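Local coordinates for ABM domain-containing protein (Deinococcus radiodurans, PDB 3E8O) that probably acts as an antibiotic biosynthesis monooxygenase-type enzyme, a ferredoxin-like dimer whose substrate and exact reaction are not established, at residues A30-H35 / K97-T102; Q38-I43 / Y56-D61; Q45-E50 / H81-L86. One frame throughout, in Å; residues are numbered along the deposited sequence. Where two conformers were deposited one is given.

Overall arrangement
All three contacts use helix 33-47, at its start, middle and end. Contact 1 joins its start to the end of helix 87-98. Contact 2 sets its middle on strand 53-61 of the antiparallel sheet. Contact 3 ties its end and the next turn to helix 77-84. Contacts 2 and 3 lie between the segments of contact 1 in the chain, and their own segments alternate. Centres lie about 13 Å apart for contacts 1 and 2, about 14 Å for 2 and 3, about 22 Å for 1 and 3. Contacts 2 and 3 touch, reach an unidentified bound molecule and border the second subunit. One helix thus connects the sheet, both other helices and a probable pocket.

Contact 1 of 3, residues A30-H35 / K97-T102; sequences AEHAAH and KHLNVT
His32 and Leu99 make the main part of this contact, with His35 at its border. The backbone of Leu99 lies over one face of the His32 ring. Leu99 CA sits 4.2 Å from the centroid of the His32 ring and 11° off the ring normal, a CH-pi contact. Leu99 C is also over this face, but offset toward the rim. Leu99 O comes within 3.1 Å of His32 CD2, without a hydrogen bond. The opposite face of the ring is backed by Glu31 CG, above its centre. The imidazole is therefore held between a neighbour in its own segment and the end of another helix.

The Leu99 side chain reaches on to His35. Its CD2 methyl touches His35 CB at 3.6 Å and approaches the His35 ring obliquely. His35 was deposited in two conformers, so the approach to its ring holds for the one described here. With chi1 at -64°, Leu99 CG stands beside the backbone N and anti to the carbonyl carbon, which directs the methyls toward helix 33-47. There Leu99 also packs on Leu36, as does Val101.

The backbone of Leu99 is positioned by a Schellman motif that ends helix 87-98. Asn100 is its C-prime residue, with a positive phi of 50°. Asn100 N bonds to Lys97 O at 3.1 Å, and Val101 N to Leu96 O. The contact thus joins the start of helix 33-47, with the residue just before it, to the C-terminal end of helix 87-98. No hydrogen bond or salt bridge crosses between the segments, so shape and dispersion probably carry the contact.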
ATOM      1  N   ALA A  30     -19.431  -8.609  -1.455  1.00 18.21           N
ATOM      2  CA  ALA A  30     -19.090  -9.754  -2.305  1.00 19.54           C
ATOM      3  C   ALA A  30     -19.647  -9.580  -3.704  1.00 20.62           C
ATOM      4  O   ALA A  30     -18.994  -9.918  -4.692  1.00 21.54           O
ATOM      5  CB  ALA A  30     -19.597 -11.085  -1.660  1.00 21.34           C
ATOM      6  N   GLU A  31     -20.842  -9.022  -3.762  1.00 20.05           N
ATOM      7  CA  GLU A  31     -21.545  -8.805  -5.012  1.00 20.86           C
ATOM      8  C   GLU A  31     -20.874  -7.846  -5.976  1.00 19.99           C
ATOM      9  O   GLU A  31     -20.990  -7.983  -7.185  1.00 22.15           O
ATOM     10  CB  GLU A  31     -22.970  -8.279  -4.735  1.00 23.90           C
ATOM     11  CG  GLU A  31     -23.740  -7.925  -5.946  1.00 32.25           C
ATOM     12  CD  GLU A  31     -25.089  -7.277  -5.614  1.00 42.11           C
ATOM     13  OE1 GLU A  31     -25.307  -6.908  -4.425  1.00 46.13           O
ATOM     14  OE2 GLU A  31     -25.921  -7.128  -6.548  1.00 46.48           O
ATOM     15  N   HIS A  32     -20.143  -6.900  -5.435  1.00 16.90           N
ATOM     16  CA  HIS A  32     -19.560  -5.810  -6.260  1.00 16.88           C
ATOM     17  C   HIS A  32     -18.038  -5.813  -6.336  1.00 14.53           C
ATOM     18  O   HIS A  32     -17.439  -4.969  -7.010  1.00 14.29           O
ATOM     19  CB  HIS A  32     -19.992  -4.446  -5.726  1.00 18.28           C
ATOM     20  CG  HIS A  32     -21.472  -4.206  -5.734  1.00 23.69           C
ATOM     21  ND1 HIS A  32     -22.205  -4.203  -6.887  1.00 27.80           N
ATOM     22  CD2 HIS A  32     -22.336  -3.895  -4.736  1.00 26.16           C
ATOM     23  CE1 HIS A  32     -23.473  -3.952  -6.610  1.00 27.97           C
ATOM     24  NE2 HIS A  32     -23.581  -3.753  -5.307  1.00 28.12           N
ATOM     25  N   ALA A  33     -17.430  -6.771  -5.661  1.00 13.00           N
ATOM     26  CA  ALA A  33     -15.951  -6.790  -5.572  1.00 12.26           C
ATOM     27  C   ALA A  33     -15.278  -6.931  -6.923  1.00 12.19           C
ATOM     28  O   ALA A  33     -14.305  -6.251  -7.209  1.00 12.31           O
ATOM     29  CB  ALA A  33     -15.456  -7.867  -4.559  1.00 14.41           C
ATOM     30  N   ALA A  34     -15.774  -7.840  -7.757  1.00 13.48           N
ATOM     31  CA  ALA A  34     -15.157  -8.016  -9.090  1.00 12.00           C
ATOM     32  C   ALA A  34     -15.184  -6.707  -9.919  1.00 12.35           C
ATOM     33  O   ALA A  34     -14.220  -6.325 -10.587  1.00 12.61           O
ATOM     34  CB  ALA A  34     -15.791  -9.220  -9.853  1.00 12.70           C
ATOM     35  N   HIS A  35     -16.305  -6.019  -9.866  1.00 12.55           N
ATOM     36  CA  HIS A  35     -16.463  -4.738 -10.544  0.50 13.47           C
ATOM     37  C   HIS A  35     -15.493  -3.693  -9.977  1.00 13.07           C
ATOM     38  O   HIS A  35     -14.877  -2.917 -10.703  1.00 15.05           O
ATOM     39  CB  HIS A  35     -17.923  -4.229 -10.462  0.50 13.53           C
ATOM     40  CG  HIS A  35     -18.918  -5.117 -11.171  0.50 13.27           C
ATOM     41  ND1 HIS A  35     -20.151  -5.431 -10.641  0.50 17.84           N
ATOM     42  CD2 HIS A  35     -18.824  -5.809 -12.332  0.50 15.05           C
ATOM     43  CE1 HIS A  35     -20.788  -6.253 -11.461  0.50 16.16           C
ATOM     44  NE2 HIS A  35     -20.009  -6.487 -12.499  0.50 18.40           N
ATOM     45  N   LYS A  97     -20.267   5.026  -6.224  1.00 22.50           N
ATOM     46  CA  LYS A  97     -21.614   5.210  -5.658  1.00 24.95           C
ATOM     47  C   LYS A  97     -22.490   4.096  -6.132  1.00 24.33           C
ATOM     48  O   LYS A  97     -23.320   3.537  -5.406  1.00 24.23           O
ATOM     49  CB  LYS A  97     -22.253   6.575  -6.038  1.00 27.63           C
ATOM     50  CG  LYS A  97     -21.743   7.760  -5.240  1.00 32.00           C
ATOM     51  CD  LYS A  97     -22.553   9.096  -5.479  1.00 35.16           C
ATOM     52  CE  LYS A  97     -22.506   9.591  -6.912  1.00 36.69           C
ATOM     53  NZ  LYS A  97     -23.138  10.967  -7.124  1.00 35.03           N
ATOM     54  N   HIS A  98     -22.286   3.759  -7.379  1.00 24.32           N
ATOM     55  CA  HIS A  98     -23.102   2.737  -8.014  1.00 25.23           C
ATOM     56  C   HIS A  98     -22.770   1.304  -7.660  1.00 24.61           C
ATOM     57  O   HIS A  98     -23.554   0.377  -7.901  1.00 26.25           O
ATOM     58  CB  HIS A  98     -23.171   2.989  -9.506  1.00 27.33           C
ATOM     59  CG  HIS A  98     -23.886   4.265  -9.804  1.00 32.70           C
ATOM     60  ND1 HIS A  98     -25.263   4.373  -9.747  1.00 37.82           N
ATOM     61  CD2 HIS A  98     -23.419   5.518 -10.010  1.00 36.81           C
ATOM     62  CE1 HIS A  98     -25.607   5.626  -9.988  1.00 39.44           C
ATOM     63  NE2 HIS A  98     -24.508   6.342 -10.145  1.00 39.72           N
ATOM     64  N   LEU A  99     -21.591   1.141  -7.072  1.00 21.81           N
ATOM     65  CA  LEU A  99     -21.149  -0.142  -6.568  1.00 19.03           C
ATOM     66  C   LEU A  99     -21.417  -0.214  -5.051  1.00 19.95           C
ATOM     67  O   LEU A  99     -21.002  -1.164  -4.349  1.00 20.07           O
ATOM     68  CB  LEU A  99     -19.641  -0.360  -6.865  1.00 18.57           C
ATOM     69  CG  LEU A  99     -19.204  -0.441  -8.324  1.00 16.78           C
ATOM     70  CD1 LEU A  99     -17.692  -0.628  -8.370  1.00 19.63           C
ATOM     71  CD2 LEU A  99     -19.931  -1.597  -9.024  1.00 21.97           C
ATOM     72  N   ASN A 100     -22.104   0.819  -4.575  1.00 19.69           N
ATOM     73  CA  ASN A 100     -22.392   1.031  -3.137  1.00 20.40           C
ATOM     74  C   ASN A 100     -21.147   0.922  -2.288  1.00 17.87           C
ATOM     75  O   ASN A 100     -21.155   0.393  -1.159  1.00 19.01           O
ATOM     76  CB  ASN A 100     -23.474   0.098  -2.563  1.00 21.81           C
ATOM     77  CG  ASN A 100     -24.062   0.607  -1.207  1.00 27.09           C
ATOM     78  OD1 ASN A 100     -24.278   1.838  -0.953  1.00 27.07           O
ATOM     79  ND2 ASN A 100     -24.342  -0.353  -0.336  1.00 31.01           N
ATOM     80  N   VAL A 101     -20.060   1.431  -2.867  1.00 15.68           N
ATOM     81  CA  VAL A 101     -18.788   1.555  -2.123  1.00 15.61           C
ATOM     82  C   VAL A 101     -18.822   2.911  -1.460  1.00 15.92           C
ATOM     83  O   VAL A 101     -18.737   3.934  -2.132  1.00 19.47           O
ATOM     84  CB  VAL A 101     -17.556   1.453  -3.030  1.00 17.33           C
ATOM     85  CG1 VAL A 101     -16.269   1.817  -2.241  1.00 17.21           C
ATOM     86  CG2 VAL A 101     -17.512   0.064  -3.675  1.00 17.79           C
ATOM     87  N   THR A 102     -18.974   2.908  -0.144  1.00 14.94           N
ATOM     88  CA  THR A 102     -19.204   4.142   0.604  1.00 17.98           C
ATOM     89  C   THR A 102     -18.147   4.445   1.628  1.00 17.40           C
ATOM     90  O   THR A 102     -18.244   5.465   2.314  1.00 19.09           O
ATOM     91  CB  THR A 102     -20.536   4.093   1.374  1.00 19.92           C
ATOM     92  OG1 THR A 102     -20.493   3.037   2.333  1.00 21.69           O
ATOM     93  CG2 THR A 102     -21.676   3.890   0.412  1.00 24.19           C
TER

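Contact 2 of 3, residues Q38-I43 / Y56-D61; sequences QLLVHI and YLVSED
The Tyr56 ring is met obliquely by the CG2 methyl of Ile43. This methyl is 4.0 Å from Tyr56 CZ and 3.3 Å from Tyr56 OH. Ile43 CG2 is anti to its own backbone N, and this turns it to the phenol end of the ring. The same ring packs on Ala44 and Thr47 of the helix, and on Ile70 and Glu72 of the adjacent strand. Its hydroxyl is hydrogen-bonded to O1 of an unidentified bound molecule.

Further along the strand, Val58 points at the helix and meets Leu40. Leu40 CB and Val58 CB are 4.0 Å apart. Both Val58 methyls lie against Leu40 O, with Val58 CG2 at 3.6 Å from it, and CG1 also meets Leu40 CB. Val41 adds a looser contact, its CG2 being 4.3 Å from Val58 CG2.

Helix and strand run nearly antiparallel, at 164°, with their axes 8.2 Å apart. On the far side of the strand, Ser59 OG bonds to Ser59 OG of the second subunit, and the sheet continues into that chain. A helix laid on an antiparallel sheet in this way is characteristic of the ferredoxin-like fold of dimeric alpha-beta barrel proteins.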
ATOM      1  N   GLN A  38     -11.885  -4.313 -11.195  1.00 12.45           N
ATOM      2  CA  GLN A  38     -11.731  -3.867 -12.569  1.00 12.52           C
ATOM      3  C   GLN A  38     -11.591  -2.351 -12.650  1.00 13.44           C
ATOM      4  O   GLN A  38     -10.762  -1.812 -13.371  1.00 13.82           O
ATOM      5  CB  GLN A  38     -12.897  -4.363 -13.468  1.00 14.31           C
ATOM      6  CG  GLN A  38     -12.729  -3.876 -14.903  1.00 21.20           C
ATOM      7  CD  GLN A  38     -13.869  -4.134 -15.835  1.00 27.93           C
ATOM      8  OE1 GLN A  38     -15.039  -3.931 -15.506  1.00 29.14           O
ATOM      9  NE2 GLN A  38     -13.521  -4.536 -17.051  1.00 34.92           N
ATOM     10  N   LEU A  39     -12.433  -1.669 -11.892  1.00 14.13           N
ATOM     11  CA  LEU A  39     -12.400  -0.187 -11.842  1.00 13.68           C
ATOM     12  C   LEU A  39     -11.073   0.330 -11.317  1.00 13.38           C
ATOM     13  O   LEU A  39     -10.488   1.258 -11.870  1.00 13.62           O
ATOM     14  CB  LEU A  39     -13.544   0.323 -10.980  1.00 14.74           C
ATOM     15  CG  LEU A  39     -13.629   1.837 -10.767  1.00 14.90           C
ATOM     16  CD1 LEU A  39     -13.772   2.620 -12.069  1.00 21.07           C
ATOM     17  CD2 LEU A  39     -14.806   2.132  -9.794  1.00 18.68           C
ATOM     18  N   LEU A  40     -10.582  -0.305 -10.251  1.00 12.58           N
ATOM     19  CA  LEU A  40      -9.324   0.103  -9.639  1.00 10.91           C
ATOM     20  C   LEU A  40      -8.130  -0.076 -10.599  1.00 11.17           C
ATOM     21  O   LEU A  40      -7.275   0.778 -10.720  1.00 10.96           O
ATOM     22  CB  LEU A  40      -9.086  -0.609  -8.302  1.00 10.48           C
ATOM     23  CG  LEU A  40      -9.952  -0.183  -7.121  1.00 10.59           C
ATOM     24  CD1 LEU A  40      -9.801  -1.146  -5.955  1.00 11.39           C
ATOM     25  CD2 LEU A  40      -9.603   1.274  -6.697  1.00 14.14           C
ATOM     26  N   VAL A  41      -8.108  -1.206 -11.287  1.00 11.39           N
ATOM     27  CA  VAL A  41      -7.024  -1.483 -12.236  1.00 12.05           C
ATOM     28  C   VAL A  41      -7.066  -0.441 -13.359  1.00 12.65           C
ATOM     29  O   VAL A  41      -6.022   0.052 -13.807  1.00 13.28           O
ATOM     30  CB  VAL A  41      -7.119  -2.950 -12.741  1.00 12.94           C
ATOM     31  CG1 VAL A  41      -6.234  -3.173 -13.959  1.00 16.12           C
ATOM     32  CG2 VAL A  41      -6.757  -3.908 -11.586  1.00 13.62           C
ATOM     33  N   HIS A  42      -8.275  -0.078 -13.782  1.00 12.68           N
ATOM     34  CA  HIS A  42      -8.450   0.910 -14.859  1.00 14.95           C
ATOM     35  C   HIS A  42      -7.951   2.281 -14.423  1.00 14.27           C
ATOM     36  O   HIS A  42      -7.205   2.951 -15.149  1.00 15.91           O
ATOM     37  CB  HIS A  42      -9.894   0.991 -15.338  1.00 16.47           C
ATOM     38  CG  HIS A  42     -10.124   2.049 -16.368  1.00 28.37           C
ATOM     39  ND1 HIS A  42     -10.322   3.379 -16.042  1.00 38.54           N
ATOM     40  CD2 HIS A  42     -10.157   1.978 -17.719  1.00 34.49           C
ATOM     41  CE1 HIS A  42     -10.464   4.079 -17.157  1.00 39.88           C
ATOM     42  NE2 HIS A  42     -10.369   3.251 -18.186  1.00 38.30           N
ATOM     43  N   ILE A  43      -8.344   2.672 -13.222  1.00 14.11           N
ATOM     44  CA  ILE A  43      -7.940   3.976 -12.639  1.00 16.20           C
ATOM     45  C   ILE A  43      -6.412   4.043 -12.499  1.00 13.31           C
ATOM     46  O   ILE A  43      -5.773   5.039 -12.807  1.00 15.02           O
ATOM     47  CB  ILE A  43      -8.617   4.211 -11.281  1.00 19.34           C
ATOM     48  CG1 ILE A  43     -10.140   4.388 -11.456  1.00 18.75           C
ATOM     49  CG2 ILE A  43      -8.014   5.424 -10.573  1.00 22.22           C
ATOM     50  CD1 ILE A  43     -10.951   4.022 -10.127  1.00 23.39           C
ATOM     51  N   TYR A  56       1.462   4.570  -8.412  1.00  9.31           N
ATOM     52  CA  TYR A  56       0.011   4.386  -8.176  1.00  9.68           C
ATOM     53  C   TYR A  56      -0.276   2.899  -8.238  1.00 10.41           C
ATOM     54  O   TYR A  56      -0.241   2.285  -9.289  1.00 11.90           O
ATOM     55  CB  TYR A  56      -0.823   5.149  -9.201  1.00  9.72           C
ATOM     56  CG  TYR A  56      -2.259   5.351  -8.783  1.00 10.16           C
ATOM     57  CD1 TYR A  56      -3.176   4.351  -8.885  1.00 12.44           C
ATOM     58  CD2 TYR A  56      -2.718   6.592  -8.380  1.00 11.06           C
ATOM     59  CE1 TYR A  56      -4.491   4.537  -8.511  1.00 12.48           C
ATOM     60  CE2 TYR A  56      -4.018   6.794  -8.034  1.00 11.98           C
ATOM     61  CZ  TYR A  56      -4.922   5.770  -8.107  1.00 10.33           C
ATOM     62  OH  TYR A  56      -6.249   5.886  -7.769  1.00 13.86           O
ATOM     63  N   LEU A  57      -0.500   2.326  -7.075  1.00  9.09           N
ATOM     64  CA  LEU A  57      -0.781   0.910  -6.918  1.00  9.48           C
ATOM     65  C   LEU A  57      -2.140   0.693  -6.255  1.00  8.63           C
ATOM     66  O   LEU A  57      -2.532   1.384  -5.314  1.00 10.36           O
ATOM     67  CB  LEU A  57       0.264   0.245  -6.009  1.00 10.81           C
ATOM     68  CG  LEU A  57       1.707   0.291  -6.434  1.00 12.63           C
ATOM     69  CD1 LEU A  57       2.621  -0.239  -5.307  1.00 11.22           C
ATOM     70  CD2 LEU A  57       1.914  -0.461  -7.720  1.00 14.92           C
ATOM     71  N   VAL A  58      -2.853  -0.287  -6.791  1.00  8.44           N
ATOM     72  CA  VAL A  58      -4.115  -0.706  -6.242  1.00  9.46           C
ATOM     73  C   VAL A  58      -3.964  -2.170  -5.841  1.00  9.38           C
ATOM     74  O   VAL A  58      -3.432  -2.984  -6.607  1.00  9.31           O
ATOM     75  CB  VAL A  58      -5.280  -0.488  -7.200  1.00  9.45           C
ATOM     76  CG1 VAL A  58      -5.530   1.016  -7.412  1.00  9.68           C
ATOM     77  CG2 VAL A  58      -5.133  -1.210  -8.625  1.00 10.89           C
ATOM     78  N   SER A  59      -4.340  -2.492  -4.609  1.00  8.82           N
ATOM     79  CA  SER A  59      -4.059  -3.832  -4.046  1.00  7.99           C
ATOM     80  C   SER A  59      -5.180  -4.293  -3.145  1.00  7.81           C
ATOM     81  O   SER A  59      -5.998  -3.507  -2.691  1.00  9.45           O
ATOM     82  CB  SER A  59      -2.688  -3.823  -3.328  1.00  7.91           C
ATOM     83  OG  SER A  59      -2.673  -2.932  -2.207  1.00  8.94           O
ATOM     84  N   GLU A  60      -5.174  -5.579  -2.872  1.00  9.08           N
ATOM     85  CA  GLU A  60      -6.194  -6.209  -2.031  1.00  9.22           C
ATOM     86  C   GLU A  60      -5.558  -6.820  -0.794  1.00  7.93           C
ATOM     87  O   GLU A  60      -4.554  -7.519  -0.865  1.00  9.38           O
ATOM     88  CB  GLU A  60      -6.963  -7.289  -2.813  1.00  9.86           C
ATOM     89  CG  GLU A  60      -8.178  -7.804  -2.084  1.00 10.17           C
ATOM     90  CD  GLU A  60      -9.121  -8.634  -2.945  1.00 11.81           C
ATOM     91  OE1 GLU A  60      -8.827  -8.799  -4.139  1.00 12.06           O
ATOM     92  OE2 GLU A  60     -10.194  -9.081  -2.410  1.00 12.71           O
ATOM     93  N   ASP A  61      -6.147  -6.482   0.338  1.00  9.06           N
ATOM     94  CA  ASP A  61      -5.680  -6.877   1.661  1.00  9.80           C
ATOM     95  C   ASP A  61      -5.701  -8.393   1.784  1.00 11.52           C
ATOM     96  O   ASP A  61      -6.784  -8.991   1.666  1.00 13.45           O
ATOM     97  CB  ASP A  61      -6.588  -6.202   2.729  1.00 11.43           C
ATOM     98  CG  ASP A  61      -6.060  -6.351   4.144  1.00 13.23           C
ATOM     99  OD1 ASP A  61      -5.297  -7.285   4.389  1.00 16.10           O
ATOM    100  OD2 ASP A  61      -6.469  -5.539   4.987  1.00 16.81           O
TER

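Contact 3 of 3, residues Q45-E50 / H81-L86; sequences QATRQE and HTHLAL
A notably short hydrogen bond joins His83 to Glu50: ND1 of His83 donates to OE1 of Glu50 over 2.6 Å. The N-H...O angle is 151°, so the bond is somewhat bent. OE1 is met on its syn side. It sits at the edge of the imidazole, tilted slightly out of the ring plane. The carboxylate and ring planes are 39° apart. A chi1 of 167° puts His83 CG anti to its backbone N and carries the ring toward Glu50, whose chain is extended beyond CG.

The bond probably helps to hold the rotation of the ring, with NE2 turned to an unidentified bound molecule. His83 NE2 is hydrogen-bonded to O1 of that molecule, so both ring nitrogens have partners. Glu50 would then be second-shell to the molecule. The bound molecule may mark a pocket, but no role in catalysis is established for the pair.

Apolar groups pack around the bond. Thr47 CG2 approaches the ring obliquely, 3.3 Å from His83 CE1. Its hydroxyl is otherwise engaged, since Thr47 OG1 bonds to Ile43 O one helical turn back. Leu86 CD1 comes from the opposite direction to the carboxylate and lies 3.3 Å from Glu50 OE2.

Glu50 is brought into place by a type I beta turn from Thr47 to Glu50, in which Glu50 N bonds to Thr47 O at 3.0 Å. Gln49 NE2 also bonds back to Gln45 O. Leu86 is the N-cap residue of helix 87-98. Trp74 of strand 67-74 meets the His83 ring and packs on Thr47 and Glu50. The contact thus links the region where helix 33-47 ends to helix 77-84, beside strands 53-61 and 67-74.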
ATOM      1  N   GLN A  45      -4.117   2.387 -14.259  1.00 14.35           N
ATOM      2  CA  GLN A  45      -3.476   2.412 -15.570  1.00 17.64           C
ATOM      3  C   GLN A  45      -3.476   3.857 -16.105  1.00 16.81           C
ATOM      4  O   GLN A  45      -2.504   4.308 -16.682  1.00 17.87           O
ATOM      5  CB  GLN A  45      -4.201   1.463 -16.535  1.00 20.28           C
ATOM      6  N   ALA A  46      -4.576   4.549 -15.882  1.00 15.20           N
ATOM      7  CA  ALA A  46      -4.716   5.921 -16.382  1.00 16.00           C
ATOM      8  C   ALA A  46      -3.851   6.870 -15.556  1.00 15.49           C
ATOM      9  O   ALA A  46      -3.137   7.716 -16.094  1.00 16.78           O
ATOM     10  CB  ALA A  46      -6.141   6.370 -16.282  1.00 16.48           C
ATOM     11  N   THR A  47      -3.868   6.699 -14.239  1.00 15.00           N
ATOM     12  CA  THR A  47      -3.241   7.692 -13.349  1.00 14.81           C
ATOM     13  C   THR A  47      -1.747   7.681 -13.457  1.00 15.43           C
ATOM     14  O   THR A  47      -1.065   8.701 -13.351  1.00 17.00           O
ATOM     15  CB  THR A  47      -3.667   7.503 -11.877  1.00 13.91           C
ATOM     16  OG1 THR A  47      -5.083   7.571 -11.793  1.00 17.08           O
ATOM     17  CG2 THR A  47      -3.099   8.600 -10.998  1.00 16.58           C
ATOM     18  N   ARG A  48      -1.210   6.510 -13.680  1.00 17.69           N
ATOM     19  CA  ARG A  48       0.231   6.367 -13.809  1.00 17.54           C
ATOM     20  C   ARG A  48       0.800   7.189 -14.931  1.00 19.15           C
ATOM     21  O   ARG A  48       1.978   7.416 -14.966  1.00 19.83           O
ATOM     22  CB  ARG A  48       0.638   4.925 -14.095  1.00 19.34           C
ATOM     23  CG  ARG A  48       0.603   4.076 -12.918  1.00 23.27           C
ATOM     24  CD  ARG A  48       0.750   2.628 -13.337  1.00 23.78           C
ATOM     25  NE  ARG A  48       0.430   1.839 -12.171  1.00 24.91           N
ATOM     26  CZ  ARG A  48      -0.184   0.667 -12.169  1.00 24.49           C
ATOM     27  NH1 ARG A  48      -0.666   0.129 -13.322  1.00 27.20           N
ATOM     28  NH2 ARG A  48      -0.364   0.078 -10.983  1.00 17.54           N
ATOM     29  N   GLN A  49      -0.043   7.549 -15.882  1.00 17.49           N
ATOM     30  CA  GLN A  49       0.398   8.331 -17.032  1.00 18.02           C
ATOM     31  C   GLN A  49       0.471   9.841 -16.787  1.00 16.60           C
ATOM     32  O   GLN A  49       0.942  10.599 -17.612  1.00 18.20           O
ATOM     33  CB  GLN A  49      -0.564   8.108 -18.206  1.00 16.96           C
ATOM     34  CG  GLN A  49      -0.667   6.659 -18.618  1.00 19.03           C
ATOM     35  CD  GLN A  49      -1.626   6.470 -19.722  1.00 25.42           C
ATOM     36  OE1 GLN A  49      -1.435   7.043 -20.784  1.00 27.70           O
ATOM     37  NE2 GLN A  49      -2.671   5.661 -19.509  1.00 28.56           N
ATOM     38  N   GLU A  50      -0.010  10.254 -15.640  1.00 14.89           N
ATOM     39  CA  GLU A  50      -0.138  11.663 -15.323  1.00 14.06           C
ATOM     40  C   GLU A  50       1.110  12.349 -14.843  1.00 13.33           C
ATOM     41  O   GLU A  50       1.985  11.761 -14.201  1.00 13.45           O
ATOM     42  CB  GLU A  50      -1.282  11.881 -14.309  1.00 13.01           C
ATOM     43  CG  GLU A  50      -2.645  11.500 -14.855  1.00 14.83           C
ATOM     44  CD  GLU A  50      -3.756  11.472 -13.815  1.00 14.99           C
ATOM     45  OE1 GLU A  50      -3.617  12.126 -12.750  1.00 14.86           O
ATOM     46  OE2 GLU A  50      -4.787  10.769 -14.076  1.00 18.93           O
ATOM     47  N   HIS A  81      -3.018  17.669  -6.430  1.00 12.85           N
ATOM     48  CA  HIS A  81      -4.225  18.482  -6.505  1.00 13.96           C
ATOM     49  C   HIS A  81      -4.778  18.533  -7.922  1.00 14.29           C
ATOM     50  O   HIS A  81      -5.990  18.424  -8.156  1.00 14.72           O
ATOM     51  CB  HIS A  81      -4.013  19.865  -5.906  1.00 14.40           C
ATOM     52  CG  HIS A  81      -4.098  19.834  -4.419  1.00 21.21           C
ATOM     53  ND1 HIS A  81      -3.165  20.412  -3.588  1.00 28.14           N
ATOM     54  CD2 HIS A  81      -4.975  19.182  -3.610  1.00 26.12           C
ATOM     55  CE1 HIS A  81      -3.516  20.198  -2.327  1.00 25.88           C
ATOM     56  NE2 HIS A  81      -4.595  19.435  -2.312  1.00 29.82           N
ATOM     57  N   THR A  82      -3.865  18.588  -8.872  1.00 14.19           N
ATOM     58  CA  THR A  82      -4.257  18.582 -10.283  1.00 12.81           C
ATOM     59  C   THR A  82      -4.961  17.267 -10.644  1.00 13.86           C
ATOM     60  O   THR A  82      -6.034  17.225 -11.281  1.00 14.53           O
ATOM     61  CB  THR A  82      -3.029  18.854 -11.189  1.00 13.49           C
ATOM     62  OG1 THR A  82      -2.630  20.205 -10.964  1.00 16.20           O
ATOM     63  CG2 THR A  82      -3.360  18.678 -12.693  1.00 16.73           C
ATOM     64  N   HIS A  83      -4.392  16.182 -10.165  1.00 13.09           N
ATOM     65  CA  HIS A  83      -4.974  14.873 -10.339  1.00 13.32           C
ATOM     66  C   HIS A  83      -6.396  14.800  -9.749  1.00 13.20           C
ATOM     67  O   HIS A  83      -7.311  14.286 -10.354  1.00 15.46           O
ATOM     68  CB  HIS A  83      -4.098  13.789  -9.667  1.00 12.77           C
ATOM     69  CG  HIS A  83      -4.766  12.467  -9.543  1.00 13.23           C
ATOM     70  ND1 HIS A  83      -4.994  11.624 -10.605  1.00 15.26           N
ATOM     71  CD2 HIS A  83      -5.241  11.830  -8.445  1.00 15.31           C
ATOM     72  CE1 HIS A  83      -5.584  10.521 -10.157  1.00 16.34           C
ATOM     73  NE2 HIS A  83      -5.748  10.629  -8.851  1.00 16.87           N
ATOM     74  N   LEU A  84      -6.519  15.298  -8.527  1.00 14.32           N
ATOM     75  CA  LEU A  84      -7.771  15.223  -7.784  1.00 14.39           C
ATOM     76  C   LEU A  84      -8.923  15.976  -8.457  1.00 16.27           C
ATOM     77  O   LEU A  84     -10.082  15.642  -8.289  1.00 17.80           O
ATOM     78  CB  LEU A  84      -7.562  15.712  -6.365  1.00 14.53           C
ATOM     79  CG  LEU A  84      -6.774  14.671  -5.538  1.00 14.29           C
ATOM     80  CD1 LEU A  84      -6.225  15.326  -4.290  1.00 15.27           C
ATOM     81  CD2 LEU A  84      -7.668  13.446  -5.197  1.00 18.20           C
ATOM     82  N   ALA A  85      -8.557  16.954  -9.249  1.00 16.74           N
ATOM     83  CA  ALA A  85      -9.539  17.835  -9.917  1.00 17.66           C
ATOM     84  C   ALA A  85      -9.938  17.323 -11.291  1.00 17.29           C
ATOM     85  O   ALA A  85     -10.809  17.903 -11.943  1.00 19.43           O
ATOM     86  CB  ALA A  85      -8.974  19.223 -10.066  1.00 18.53           C
ATOM     87  N   LEU A  86      -9.318  16.238 -11.724  1.00 17.08           N
ATOM     88  CA  LEU A  86      -9.603  15.702 -13.073  1.00 16.47           C
ATOM     89  C   LEU A  86     -11.019  15.150 -13.236  1.00 16.31           C
ATOM     90  O   LEU A  86     -11.563  14.550 -12.313  1.00 17.60           O
ATOM     91  CB  LEU A  86      -8.654  14.596 -13.481  1.00 16.90           C
ATOM     92  CG  LEU A  86      -7.185  14.919 -13.681  1.00 14.58           C
ATOM     93  CD1 LEU A  86      -6.414  13.608 -13.894  1.00 16.48           C
ATOM     94  CD2 LEU A  86      -6.967  15.884 -14.873  1.00 16.45           C
TER